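PDB 4CN8: proximal thread matrix protein 1 from Mytilus galloprovincialis, which binds zinc and, with its two von Willebrand factor type A domains, is probably a structural matrix component of the mussel byssal thread. Local coordinates for residues A[254-259]-A[363-368]; A[281-286]-A[428-433]. All coordinates share one frame; numbering follows the deposited sequence.

Interactions 1 and 2 both belong to the second von Willebrand factor type A domain, at different depths. In interaction 1 strands 254-259 and 363-368 run parallel inside the central sheet; of the twelve residues that touch, eleven are buried, and a backbone ladder with apolar side chains makes up the contact. Interaction 2 lies nearer the surface, where the end of helix 272-284 meets 428-433, with two touching residues buried and two exposed; it trades backbone hydrogen bonds for a methionine and one salt bridge. The two join through helix 272-284, which packs on the sheet: Phe257 CE1 of the first lies 4.0 Å from Ile283 CD1 of the second, and the centres are about 12 Å apart.

Interaction 1: A[254-259]-A[363-368]; sequences DIAFVF and KVVILL
Phe257 and Ile366 are paired in register on adjacent parallel strands, their side chains alongside and pointing the same way. Ile366 can be followed outward: CB lies 4.2 Å from Phe257 CD1, CG2 stands 4.3 Å from Phe259 CE1, and CD1 ends 3.9 Å from both Phe257 CE1 and Ile255 CG2. CG1 anti to the carbonyl carbon (chi1 -56°), with an extended chi2, carries CD1 to that point. At the next pair on this face, two residues along, Leu368 CB sits over a face of the Phe259 ring, 3.8 Å from its centroid and 16° off the normal, a CH-pi contact, while Ile366 O meets the same ring at its edge. These strands are neighbours at the middle of the six-stranded Rossmann-like sheet of the von Willebrand factor type A fold, strand 296-302 flanking 254-259 and strand 392-398 flanking 363-368. Five backbone hydrogen bonds tie the pair, from Val364 N to Asp254 O through to Leu368 N to Val258 O; that from Val258 N to Ile366 O is nearly straight at 177°. On the sheet's other face Val258 points its CG1 at Leu367 CD2 (3.6 Å) and its CG2 at Val365 CG1 (3.7 Å), and Phe302 touches both Val258 and Leu367.

Interaction 2: A[281-286]-A[428-433]; sequences KDIVDR and KIMEDV
Met430 reaches across to 281-286 with its thioether: SD rests 3.8 Å from Ile283 CG1 and 4.0 Å from Asp282 CB, and CE lies 3.8 Å from Arg286 CG. Bends at chi2 (-83°) and chi3 fold the methionine so that its sulfur and methyl touch different residues. Deeper in, Ile283 CD1 approaches Val433 CG1 at 4.3 Å. Beside Met430, Arg286 NH1 and Glu431 OE2 form a salt bridge, OE2 coming at the guanidinium edge, near its plane; the hydrogen bond is weak, bent to 127° at the hydrogen, and its 2.5 Å length is short enough to make the fine geometry doubtful. With Arg286 replaced by an alanine, Glu431 is likely to lose this cationic mate, and the Met430 methyl its CG neighbour. Further out, Phe279 packs against Met430, and Val433 lies on Ile396 and Phe418, so helix 430-437 packs on the von Willebrand factor type A sheet over strands 392-398 and 417-420, beside helix 272-284. On another side of 281-286, Lys281 and Asp285 form salt bridges with Asp326 and Lys322 of helix 318-327. Apolar contact therefore grades outward into charge: the buried Ile283 and Val433 meet through methyls, whereas the ion pair involves the exposed Glu431, where solvent would be expected to weaken it.

Interaction 1: A[254-259]-A[363-368]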
loop_
_atom_site.group_PDB
_atom_site.type_symbol
_atom_site.label_atom_id
_atom_site.label_comp_id
_atom_site.label_asym_id
_atom_site.label_seq_id
_atom_site.Cartn_x
_atom_site.Cartn_y
_atom_site.Cartn_z
ATOM N N ASP A 254 -10.943 -10.086 8.591
ATOM C CA ASP A 254 -11.858 -10.813 7.722
ATOM C C ASP A 254 -11.117 -11.166 6.441
ATOM O O ASP A 254 -10.796 -10.298 5.636
ATOM C CB ASP A 254 -13.092 -9.967 7.400
ATOM C CG ASP A 254 -14.049 -9.865 8.568
ATOM O OD1 ASP A 254 -14.061 -10.788 9.409
ATOM O OD2 ASP A 254 -14.792 -8.863 8.646
ATOM N N ILE A 255 -10.845 -12.449 6.255
ATOM C CA ILE A 255 -10.000 -12.883 5.156
ATOM C C ILE A 255 -10.759 -13.760 4.190
ATOM O O ILE A 255 -11.282 -14.812 4.557
ATOM C CB ILE A 255 -8.768 -13.641 5.675
ATOM C CG1 ILE A 255 -7.877 -12.681 6.456
ATOM C CG2 ILE A 255 -7.993 -14.266 4.523
ATOM C CD1 ILE A 255 -6.678 -13.329 7.069
ATOM N N ALA A 256 -10.802 -13.317 2.943
ATOM C CA ALA A 256 -11.475 -14.047 1.887
ATOM C C ALA A 256 -10.460 -14.633 0.928
ATOM O O ALA A 256 -9.675 -13.909 0.324
ATOM C CB ALA A 256 -12.418 -13.127 1.129
ATOM N N PHE A 257 -10.481 -15.948 0.785
ATOM C CA PHE A 257 -9.707 -16.589 -0.255
ATOM C C PHE A 257 -10.522 -16.518 -1.522
ATOM O O PHE A 257 -11.693 -16.871 -1.525
ATOM C CB PHE A 257 -9.420 -18.047 0.087
ATOM C CG PHE A 257 -8.526 -18.227 1.275
ATOM C CD1 PHE A 257 -7.177 -17.973 1.187
ATOM C CD2 PHE A 257 -9.037 -18.664 2.477
ATOM C CE1 PHE A 257 -6.349 -18.150 2.278
ATOM C CE2 PHE A 257 -8.213 -18.844 3.571
ATOM C CZ PHE A 257 -6.868 -18.587 3.469
ATOM N N VAL A 258 -9.911 -16.026 -2.587
ATOM C CA VAL A 258 -10.562 -15.972 -3.883
ATOM C C VAL A 258 -9.691 -16.760 -4.850
ATOM O O VAL A 258 -8.772 -16.221 -5.451
ATOM C CB VAL A 258 -10.769 -14.510 -4.345
ATOM C CG1 VAL A 258 -11.476 -14.455 -5.686
ATOM C CG2 VAL A 258 -11.583 -13.771 -3.319
ATOM N N PHE A 259 -9.981 -18.051 -4.974
ATOM C CA PHE A 259 -9.089 -18.974 -5.671
ATOM C C PHE A 259 -9.642 -19.508 -6.984
ATOM O O PHE A 259 -10.829 -19.801 -7.114
ATOM C CB PHE A 259 -8.743 -20.154 -4.761
ATOM C CG PHE A 259 -7.632 -19.866 -3.797
ATOM C CD1 PHE A 259 -7.365 -18.569 -3.380
ATOM C CD2 PHE A 259 -6.837 -20.888 -3.324
ATOM C CE1 PHE A 259 -6.333 -18.311 -2.506
ATOM C CE2 PHE A 259 -5.806 -20.628 -2.451
ATOM C CZ PHE A 259 -5.552 -19.345 -2.043
ATOM N N LYS A 363 -10.067 -5.956 6.557
ATOM C CA LYS A 363 -10.525 -6.786 5.460
ATOM C C LYS A 363 -9.386 -7.081 4.483
ATOM O O LYS A 363 -8.602 -6.195 4.134
ATOM C CB LYS A 363 -11.699 -6.112 4.752
ATOM C CG LYS A 363 -12.979 -6.123 5.569
ATOM C CD LYS A 363 -13.805 -4.878 5.340
ATOM C CE LYS A 363 -14.145 -4.712 3.875
ATOM N NZ LYS A 363 -14.973 -3.496 3.628
ATOM N N VAL A 364 -9.302 -8.340 4.062
ATOM C CA VAL A 364 -8.248 -8.792 3.168
ATOM C C VAL A 364 -8.769 -9.813 2.155
ATOM O O VAL A 364 -9.535 -10.716 2.498
ATOM C CB VAL A 364 -7.105 -9.475 3.948
ATOM C CG1 VAL A 364 -5.910 -9.662 3.055
ATOM C CG2 VAL A 364 -6.719 -8.668 5.161
ATOM N N VAL A 365 -8.329 -9.669 0.911
ATOM C CA VAL A 365 -8.567 -10.672 -0.116
ATOM C C VAL A 365 -7.242 -11.289 -0.541
ATOM O O VAL A 365 -6.289 -10.576 -0.857
ATOM C CB VAL A 365 -9.224 -10.054 -1.363
ATOM C CG1 VAL A 365 -9.167 -11.012 -2.546
ATOM C CG2 VAL A 365 -10.657 -9.669 -1.073
ATOM N N ILE A 366 -7.190 -12.615 -0.554
ATOM C CA ILE A 366 -6.047 -13.328 -1.103
ATOM C C ILE A 366 -6.467 -14.011 -2.407
ATOM O O ILE A 366 -7.227 -14.969 -2.397
ATOM C CB ILE A 366 -5.492 -14.351 -0.096
ATOM C CG1 ILE A 366 -5.147 -13.641 1.218
ATOM C CG2 ILE A 366 -4.268 -15.060 -0.668
ATOM C CD1 ILE A 366 -4.723 -14.570 2.345
ATOM N N LEU A 367 -5.978 -13.481 -3.523
ATOM C CA LEU A 367 -6.340 -13.951 -4.862
ATOM C C LEU A 367 -5.284 -14.908 -5.393
ATOM O O LEU A 367 -4.089 -14.639 -5.298
ATOM C CB LEU A 367 -6.457 -12.736 -5.802
ATOM C CG LEU A 367 -7.008 -12.816 -7.242
ATOM C CD1 LEU A 367 -6.183 -13.722 -8.131
ATOM C CD2 LEU A 367 -8.461 -13.253 -7.259
ATOM N N LEU A 368 -5.718 -16.029 -5.949
ATOM C CA LEU A 368 -4.794 -16.925 -6.620
ATOM C C LEU A 368 -5.366 -17.369 -7.964
ATOM O O LEU A 368 -6.522 -17.775 -8.048
ATOM C CB LEU A 368 -4.474 -18.127 -5.731
ATOM C CG LEU A 368 -3.325 -19.029 -6.202
ATOM C CD1 LEU A 368 -2.838 -19.904 -5.064
ATOM C CD2 LEU A 368 -3.727 -19.903 -7.385
#

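Interaction 2: A[281-286]-A[428-433]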
loop_
_atom_site.group_PDB
_atom_site.type_symbol
_atom_site.label_atom_id
_atom_site.label_comp_id
_atom_site.label_asym_id
_atom_site.label_seq_id
_atom_site.Cartn_x
_atom_site.Cartn_y
_atom_site.Cartn_z
ATOM N N LYS A 281 -5.297 -23.861 4.234
ATOM C CA LYS A 281 -5.342 -24.460 5.559
ATOM C C LYS A 281 -4.168 -24.008 6.419
ATOM O O LYS A 281 -4.350 -23.656 7.587
ATOM C CB LYS A 281 -5.352 -25.984 5.450
ATOM C CG LYS A 281 -6.715 -26.557 5.119
ATOM C CD LYS A 281 -6.603 -27.869 4.367
ATOM C CE LYS A 281 -5.971 -28.958 5.201
ATOM N NZ LYS A 281 -6.096 -30.288 4.543
ATOM N N ASP A 282 -2.966 -24.018 5.848
ATOM C CA ASP A 282 -1.770 -23.627 6.596
ATOM C C ASP A 282 -1.808 -22.146 6.968
ATOM O O ASP A 282 -1.207 -21.733 7.961
ATOM C CB ASP A 282 -0.488 -23.953 5.816
ATOM C CG ASP A 282 -0.293 -25.447 5.601
ATOM O OD1 ASP A 282 -0.998 -26.242 6.250
ATOM O OD2 ASP A 282 0.568 -25.832 4.787
ATOM N N ILE A 283 -2.525 -21.348 6.185
ATOM C CA ILE A 283 -2.648 -19.928 6.488
ATOM C C ILE A 283 -3.609 -19.714 7.648
ATOM O O ILE A 283 -3.348 -18.909 8.538
ATOM C CB ILE A 283 -3.128 -19.143 5.275
ATOM C CG1 ILE A 283 -2.012 -19.074 4.235
ATOM C CG2 ILE A 283 -3.547 -17.747 5.685
ATOM C CD1 ILE A 283 -2.451 -18.493 2.903
ATOM N N VAL A 284 -4.719 -20.444 7.634
ATOM C CA VAL A 284 -5.682 -20.389 8.723
ATOM C C VAL A 284 -4.995 -20.722 10.045
ATOM O O VAL A 284 -5.219 -20.043 11.054
ATOM C CB VAL A 284 -6.853 -21.373 8.493
ATOM C CG1 VAL A 284 -7.754 -21.448 9.730
ATOM C CG2 VAL A 284 -7.666 -20.957 7.272
ATOM N N ASP A 285 -4.155 -21.757 10.033
ATOM C CA ASP A 285 -3.436 -22.179 11.233
ATOM C C ASP A 285 -2.399 -21.166 11.719
ATOM O O ASP A 285 -1.869 -21.306 12.817
ATOM C CB ASP A 285 -2.757 -23.534 11.006
ATOM C CG ASP A 285 -3.738 -24.688 11.026
ATOM O OD1 ASP A 285 -4.864 -24.509 11.538
ATOM O OD2 ASP A 285 -3.382 -25.785 10.545
ATOM N N ARG A 286 -2.098 -20.150 10.918
ATOM C CA ARG A 286 -1.145 -19.133 11.355
ATOM C C ARG A 286 -1.804 -18.066 12.235
ATOM O O ARG A 286 -1.116 -17.311 12.922
ATOM C CB ARG A 286 -0.446 -18.492 10.157
ATOM C CG ARG A 286 0.606 -19.380 9.520
ATOM C CD ARG A 286 1.702 -19.711 10.506
ATOM N NE ARG A 286 2.248 -18.508 11.120
ATOM C CZ ARG A 286 3.224 -17.775 10.593
ATOM N NH1 ARG A 286 3.770 -18.119 9.435
ATOM N NH2 ARG A 286 3.654 -16.692 11.228
ATOM N N LYS A 428 6.715 -21.656 -0.385
ATOM C CA LYS A 428 7.867 -20.769 -0.321
ATOM C C LYS A 428 7.434 -19.320 -0.193
ATOM O O LYS A 428 8.265 -18.443 0.013
ATOM C CB LYS A 428 8.736 -20.935 -1.565
ATOM C CG LYS A 428 9.538 -22.232 -1.586
ATOM C CD LYS A 428 10.068 -22.539 -2.978
ATOM C CE LYS A 428 11.585 -22.482 -3.034
ATOM N NZ LYS A 428 12.089 -22.981 -4.341
ATOM N N ILE A 429 6.135 -19.068 -0.319
ATOM C CA ILE A 429 5.612 -17.715 -0.173
ATOM C C ILE A 429 4.641 -17.612 0.999
ATOM O O ILE A 429 4.117 -16.538 1.287
ATOM C CB ILE A 429 4.912 -17.238 -1.459
ATOM C CG1 ILE A 429 3.702 -18.114 -1.767
ATOM C CG2 ILE A 429 5.866 -17.286 -2.615
ATOM C CD1 ILE A 429 2.852 -17.597 -2.881
ATOM N N MET A 430 4.402 -18.735 1.667
ATOM C CA MET A 430 3.529 -18.771 2.838
ATOM C C MET A 430 3.786 -17.593 3.764
ATOM O O MET A 430 2.878 -16.823 4.085
ATOM C CB MET A 430 3.771 -20.053 3.621
ATOM C CG MET A 430 2.585 -20.980 3.670
ATOM S SD MET A 430 1.437 -20.527 4.959
ATOM C CE MET A 430 2.434 -20.760 6.432
ATOM N N GLU A 431 5.033 -17.471 4.199
ATOM C CA GLU A 431 5.415 -16.477 5.188
ATOM C C GLU A 431 5.126 -15.055 4.744
ATOM O O GLU A 431 4.507 -14.287 5.475
ATOM C CB GLU A 431 6.895 -16.628 5.513
ATOM C CG GLU A 431 7.139 -17.643 6.595
ATOM C CD GLU A 431 6.559 -17.198 7.918
ATOM O OE1 GLU A 431 6.438 -15.968 8.139
ATOM O OE2 GLU A 431 6.209 -18.079 8.731
ATOM N N ASP A 432 5.584 -14.702 3.551
ATOM C CA ASP A 432 5.456 -13.331 3.073
ATOM C C ASP A 432 3.989 -12.967 2.842
ATOM O O ASP A 432 3.593 -11.812 3.010
ATOM C CB ASP A 432 6.282 -13.128 1.798
ATOM C CG ASP A 432 7.756 -13.468 1.995
ATOM O OD1 ASP A 432 8.271 -13.298 3.120
ATOM O OD2 ASP A 432 8.398 -13.916 1.028
ATOM N N VAL A 433 3.184 -13.958 2.471
ATOM C CA VAL A 433 1.752 -13.764 2.286
ATOM C C VAL A 433 1.034 -13.662 3.631
ATOM O O VAL A 433 0.139 -12.836 3.804
ATOM C CB VAL A 433 1.150 -14.917 1.468
ATOM C CG1 VAL A 433 -0.358 -14.932 1.596
ATOM C CG2 VAL A 433 1.559 -14.793 0.004
#